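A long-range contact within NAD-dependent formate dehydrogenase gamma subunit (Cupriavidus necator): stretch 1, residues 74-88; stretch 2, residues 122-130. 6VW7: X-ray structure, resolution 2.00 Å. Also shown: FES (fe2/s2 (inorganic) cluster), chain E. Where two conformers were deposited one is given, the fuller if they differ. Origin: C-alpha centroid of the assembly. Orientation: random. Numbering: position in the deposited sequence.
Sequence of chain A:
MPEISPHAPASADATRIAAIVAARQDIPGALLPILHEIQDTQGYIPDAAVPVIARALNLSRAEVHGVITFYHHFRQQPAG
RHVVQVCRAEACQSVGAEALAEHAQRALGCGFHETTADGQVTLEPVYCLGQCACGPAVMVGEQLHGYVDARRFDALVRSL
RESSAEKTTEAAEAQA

Stretch 1, residues 74-88: FRQQPAGRHVVQVCR
Stretch 2 122-130: TLEPVYCLG

Two parallel β-strands, zipped by a continuous backbone ladder and reinforced by a side-chain salt bridge, bring two cysteine ligands to one Fe2S2 cluster. Strand 82-87 and strand 122-126 run in the same direction, their axes crossing at -35° and approaching to 4.4 Å. The register pairs Val 83 with Thr 122, Val 84 with Leu 123, Gln 85 with Glu 124, Val 86 with Pro 125 and Cys 87 with Val 126, with CA-CA distances alternating between 4.7 and 5.1 Å. Phi/psi values are extended throughout, for example -97/113 at Val 83 and -135/151 at Val 126, with Cys 87 at -70/133.

The hydrogen bonds follow the parallel pattern, in which alternate residues of each strand bond to the residues flanking their partner: Thr 122 N to His 82 O (2.7 Å), Val 84 N to Thr 122 O (2.8 Å), Glu 124 N to Val 84 O (3.0 Å), Val 86 N to Glu 124 O (3.0 Å), Val 126 N to Val 86 O (3.1 Å) and Arg 88 N to Val 126 O (2.9 Å). Proline fits at 125 because the ladder requires no amide hydrogen there; instead, Pro 125 CA lies 3.5 Å from Val 86 O in a CA-H...O contact.

One face carries Val 83, Gln 85, Cys 87, Thr 122, Glu 124 and Val 126. Val 83 (t) sets CG1 3.8 Å from Glu 124 CG. Glu 124 (chi1 m, chi2 m) reaches Arg 75 (p, t, p) in a salt bridge, a very short 2.4 Å from Glu 124 OE2 to Arg 75 NH2, with the carboxylate oxygen at the guanidinium edge. Nearby, Thr 122 (m) accepts a hydrogen bond at OG1 from Gly 80 N (2.7 Å), tying down the turn before the strand. Beside Gln 85 (m, t), a water donates from its O to Gln 85 OE1 (2.8 Å) and to Pro 125 O (2.7 Å), linking the two strands. Cys 87 CB packs 4.1 Å from Val 126 CG1 (p).

The other face carries Val 84, Val 86, Leu 123 and Pro 125; there Val 86 (t) CG2 meets Leu 123 (t, p) CD1 at 3.8 Å, an apolar contact. Just after the strand, Arg 88 (m, t, p) lays CD 3.7 Å from Pro 125 CB. The Arg 88 side chain continues until NH1 is 2.9 Å from Tyr 127 OH.

At the end of its strand, Cys 87 (t) binds FE1 through SG at 2.4 Å, and the same SG accepts a weak hydrogen bond from Cys 128 N (3.3 Å), while beyond the other strand Cys 128 (t) binds FE2 through SG at 2.6 Å. Gly 130 N donates to Cys 128 SG (3.3 Å) at phi/psi 65/23, a conformation that favours glycine.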

# COMPACT_ATOMS: atom_id res chain seq x y z
N PHE A 74 17.03 -7.77 -0.85
CA PHE A 74 18.49 -7.64 -0.79
C PHE A 74 19.16 -8.60 -1.75
O PHE A 74 18.79 -9.78 -1.82
CB PHE A 74 18.99 -7.90 0.64
CG PHE A 74 18.54 -6.86 1.64
CD1 PHE A 74 18.66 -5.51 1.36
CD2 PHE A 74 18.01 -7.24 2.86
CE1 PHE A 74 18.24 -4.55 2.28
CE2 PHE A 74 17.59 -6.29 3.79
CZ PHE A 74 17.69 -4.95 3.50
N ARG A 75 20.14 -8.13 -2.50
CA ARG A 75 20.89 -9.01 -3.38
C ARG A 75 22.35 -9.03 -2.96
O ARG A 75 22.88 -8.04 -2.46
CB ARG A 75 20.76 -8.61 -4.86
CG ARG A 75 20.91 -7.14 -5.19
CD ARG A 75 20.60 -6.89 -6.67
NE ARG A 75 19.19 -7.06 -6.98
CZ ARG A 75 18.68 -8.06 -7.71
NH1 ARG A 75 19.48 -8.99 -8.23
NH2 ARG A 75 17.38 -8.11 -7.93
N GLN A 76 22.97 -10.20 -3.12
CA GLN A 76 24.36 -10.41 -2.73
C GLN A 76 25.32 -10.38 -3.91
O GLN A 76 26.52 -10.59 -3.72
CB GLN A 76 24.49 -11.74 -1.98
CG GLN A 76 23.82 -11.69 -0.62
CD GLN A 76 23.83 -13.02 0.11
OE1 GLN A 76 24.57 -13.20 1.08
NE2 GLN A 76 22.98 -13.95 -0.33
N GLN A 77 24.83 -10.15 -5.12
CA GLN A 77 25.65 -10.00 -6.31
C GLN A 77 25.04 -8.89 -7.16
O GLN A 77 23.83 -8.68 -7.11
CB GLN A 77 25.73 -11.30 -7.12
N PRO A 78 25.85 -8.19 -7.95
CA PRO A 78 25.30 -7.08 -8.74
C PRO A 78 24.21 -7.55 -9.68
O PRO A 78 24.23 -8.67 -10.19
CB PRO A 78 26.52 -6.56 -9.51
CG PRO A 78 27.70 -7.02 -8.73
CD PRO A 78 27.30 -8.33 -8.13
N ALA A 79 23.21 -6.69 -9.88
CA ALA A 79 22.19 -6.93 -10.89
C ALA A 79 22.69 -6.38 -12.22
O ALA A 79 23.75 -5.76 -12.30
CB ALA A 79 20.87 -6.28 -10.48
N GLY A 80 21.92 -6.58 -13.28
CA GLY A 80 22.23 -5.94 -14.55
C GLY A 80 22.07 -4.44 -14.44
O GLY A 80 21.79 -3.94 -13.35
N ARG A 81 22.24 -3.70 -15.54
CA ARG A 81 22.14 -2.24 -15.48
C ARG A 81 20.77 -1.81 -14.97
O ARG A 81 20.68 -0.87 -14.16
CB ARG A 81 22.42 -1.63 -16.86
CG ARG A 81 23.07 -0.22 -16.87
CD ARG A 81 22.35 0.75 -15.93
NE ARG A 81 22.56 2.17 -16.18
CZ ARG A 81 21.97 3.13 -15.48
NH1 ARG A 81 21.14 2.82 -14.49
NH2 ARG A 81 22.21 4.41 -15.76
N HIS A 82 19.70 -2.47 -15.41
CA HIS A 82 18.34 -2.12 -15.01
C HIS A 82 17.63 -3.33 -14.41
O HIS A 82 17.67 -4.42 -14.99
CB HIS A 82 17.54 -1.60 -16.21
CG HIS A 82 18.18 -0.43 -16.89
ND1 HIS A 82 18.14 0.84 -16.37
CD2 HIS A 82 18.87 -0.35 -18.05
CE1 HIS A 82 18.79 1.66 -17.17
NE2 HIS A 82 19.24 0.97 -18.20
N VAL A 83 17.00 -3.13 -13.26
CA VAL A 83 16.14 -4.14 -12.65
C VAL A 83 14.71 -3.82 -13.05
O VAL A 83 14.15 -2.79 -12.64
CB VAL A 83 16.29 -4.19 -11.12
CG1 VAL A 83 15.33 -5.22 -10.55
CG2 VAL A 83 17.71 -4.52 -10.73
N VAL A 84 14.12 -4.68 -13.86
CA VAL A 84 12.74 -4.54 -14.30
C VAL A 84 11.89 -5.48 -13.45
O VAL A 84 12.07 -6.70 -13.52
CB VAL A 84 12.60 -4.88 -15.79
CG1 VAL A 84 11.14 -4.76 -16.23
CG2 VAL A 84 13.48 -3.98 -16.63
N GLN A 85 11.01 -4.91 -12.61
CA GLN A 85 10.10 -5.69 -11.76
C GLN A 85 8.73 -5.75 -12.42
O GLN A 85 8.14 -4.71 -12.73
CB GLN A 85 9.97 -5.07 -10.37
CG GLN A 85 11.28 -4.92 -9.62
CD GLN A 85 11.11 -4.18 -8.31
OE1 GLN A 85 10.53 -4.71 -7.38
NE2 GLN A 85 11.62 -2.96 -8.24
N VAL A 86 8.23 -6.97 -12.62
CA VAL A 86 6.91 -7.22 -13.19
C VAL A 86 6.00 -7.72 -12.08
O VAL A 86 6.29 -8.74 -11.44
CB VAL A 86 6.98 -8.23 -14.35
CG1 VAL A 86 5.59 -8.51 -14.93
CG2 VAL A 86 7.97 -7.74 -15.42
N CYS A 87 4.89 -7.03 -11.85
CA CYS A 87 3.98 -7.44 -10.80
C CYS A 87 3.28 -8.74 -11.17
O CYS A 87 2.80 -8.90 -12.29
CB CYS A 87 2.94 -6.36 -10.50
SG CYS A 87 1.86 -6.91 -9.15
N ARG A 88 3.25 -9.68 -10.22
CA ARG A 88 2.66 -10.99 -10.40
C ARG A 88 1.44 -11.22 -9.52
O ARG A 88 0.90 -12.34 -9.51
CB ARG A 88 3.70 -12.08 -10.11
CG ARG A 88 4.84 -12.21 -11.13
CD ARG A 88 5.50 -13.57 -10.90
NE ARG A 88 4.51 -14.64 -10.88
CZ ARG A 88 4.53 -15.68 -10.04
NH1 ARG A 88 5.51 -15.81 -9.15
NH2 ARG A 88 3.57 -16.60 -10.10
N THR A 122 17.88 -7.04 -15.56
CA THR A 122 17.57 -8.12 -14.62
C THR A 122 16.06 -8.15 -14.43
O THR A 122 15.46 -7.14 -14.05
CB THR A 122 18.28 -7.92 -13.28
OG1 THR A 122 19.70 -8.08 -13.46
CG2 THR A 122 17.79 -8.92 -12.25
N LEU A 123 15.46 -9.31 -14.69
CA LEU A 123 14.02 -9.50 -14.60
C LEU A 123 13.67 -10.07 -13.22
O LEU A 123 14.17 -11.14 -12.85
CB LEU A 123 13.53 -10.43 -15.71
CG LEU A 123 12.04 -10.70 -15.81
CD1 LEU A 123 11.31 -9.40 -16.12
CD2 LEU A 123 11.79 -11.74 -16.88
N GLU A 124 12.83 -9.35 -12.47
CA GLU A 124 12.43 -9.75 -11.12
C GLU A 124 10.91 -9.71 -10.98
O GLU A 124 10.26 -8.82 -11.54
CB GLU A 124 13.04 -8.82 -10.07
CG GLU A 124 14.56 -8.85 -9.99
CD GLU A 124 15.09 -10.00 -9.14
OE1 GLU A 124 14.29 -10.85 -8.68
OE2 GLU A 124 16.32 -10.05 -8.94
N PRO A 125 10.32 -10.63 -10.22
CA PRO A 125 8.91 -10.49 -9.86
C PRO A 125 8.78 -9.54 -8.68
O PRO A 125 9.70 -9.37 -7.88
CB PRO A 125 8.49 -11.92 -9.50
CG PRO A 125 9.73 -12.49 -8.86
CD PRO A 125 10.93 -11.79 -9.54
N VAL A 126 7.63 -8.88 -8.62
CA VAL A 126 7.24 -8.11 -7.45
C VAL A 126 5.78 -8.45 -7.18
O VAL A 126 5.04 -8.82 -8.09
CB VAL A 126 7.45 -6.59 -7.66
CG1 VAL A 126 6.62 -6.08 -8.83
CG2 VAL A 126 7.17 -5.80 -6.38
N TYR A 127 5.38 -8.38 -5.91
CA TYR A 127 4.04 -8.78 -5.49
C TYR A 127 3.29 -7.54 -5.00
O TYR A 127 3.26 -7.23 -3.80
CB TYR A 127 4.14 -9.91 -4.43
CG TYR A 127 4.80 -11.12 -5.08
CD1 TYR A 127 4.07 -11.95 -5.93
CD2 TYR A 127 6.16 -11.36 -4.94
CE1 TYR A 127 4.68 -13.03 -6.58
CE2 TYR A 127 6.77 -12.43 -5.57
CZ TYR A 127 6.04 -13.25 -6.39
OH TYR A 127 6.67 -14.31 -7.02
N CYS A 128 2.71 -6.82 -5.97
CA CYS A 128 1.95 -5.58 -5.83
C CYS A 128 2.84 -4.35 -5.67
O CYS A 128 3.69 -4.27 -4.77
CB CYS A 128 0.95 -5.67 -4.67
SG CYS A 128 -0.19 -4.29 -4.64
N LEU A 129 2.63 -3.38 -6.55
CA LEU A 129 3.29 -2.08 -6.46
C LEU A 129 2.35 -0.99 -5.97
O LEU A 129 2.69 0.20 -6.06
CB LEU A 129 3.86 -1.69 -7.83
CG LEU A 129 4.99 -2.62 -8.30
CD1 LEU A 129 5.21 -2.52 -9.82
CD2 LEU A 129 6.26 -2.27 -7.53
N GLY A 130 1.18 -1.36 -5.44
CA GLY A 130 0.19 -0.36 -5.10
C GLY A 130 -0.34 0.38 -6.30
O GLY A 130 -0.86 1.49 -6.16
FE1 FES E . -0.04 -5.46 -9.27
FE2 FES E . -1.09 -4.30 -7.08
S1 FES E . 0.22 -3.35 -8.62
S2 FES E . -1.49 -6.35 -7.91
O HOH W 1 10.78 -7.34 -6.48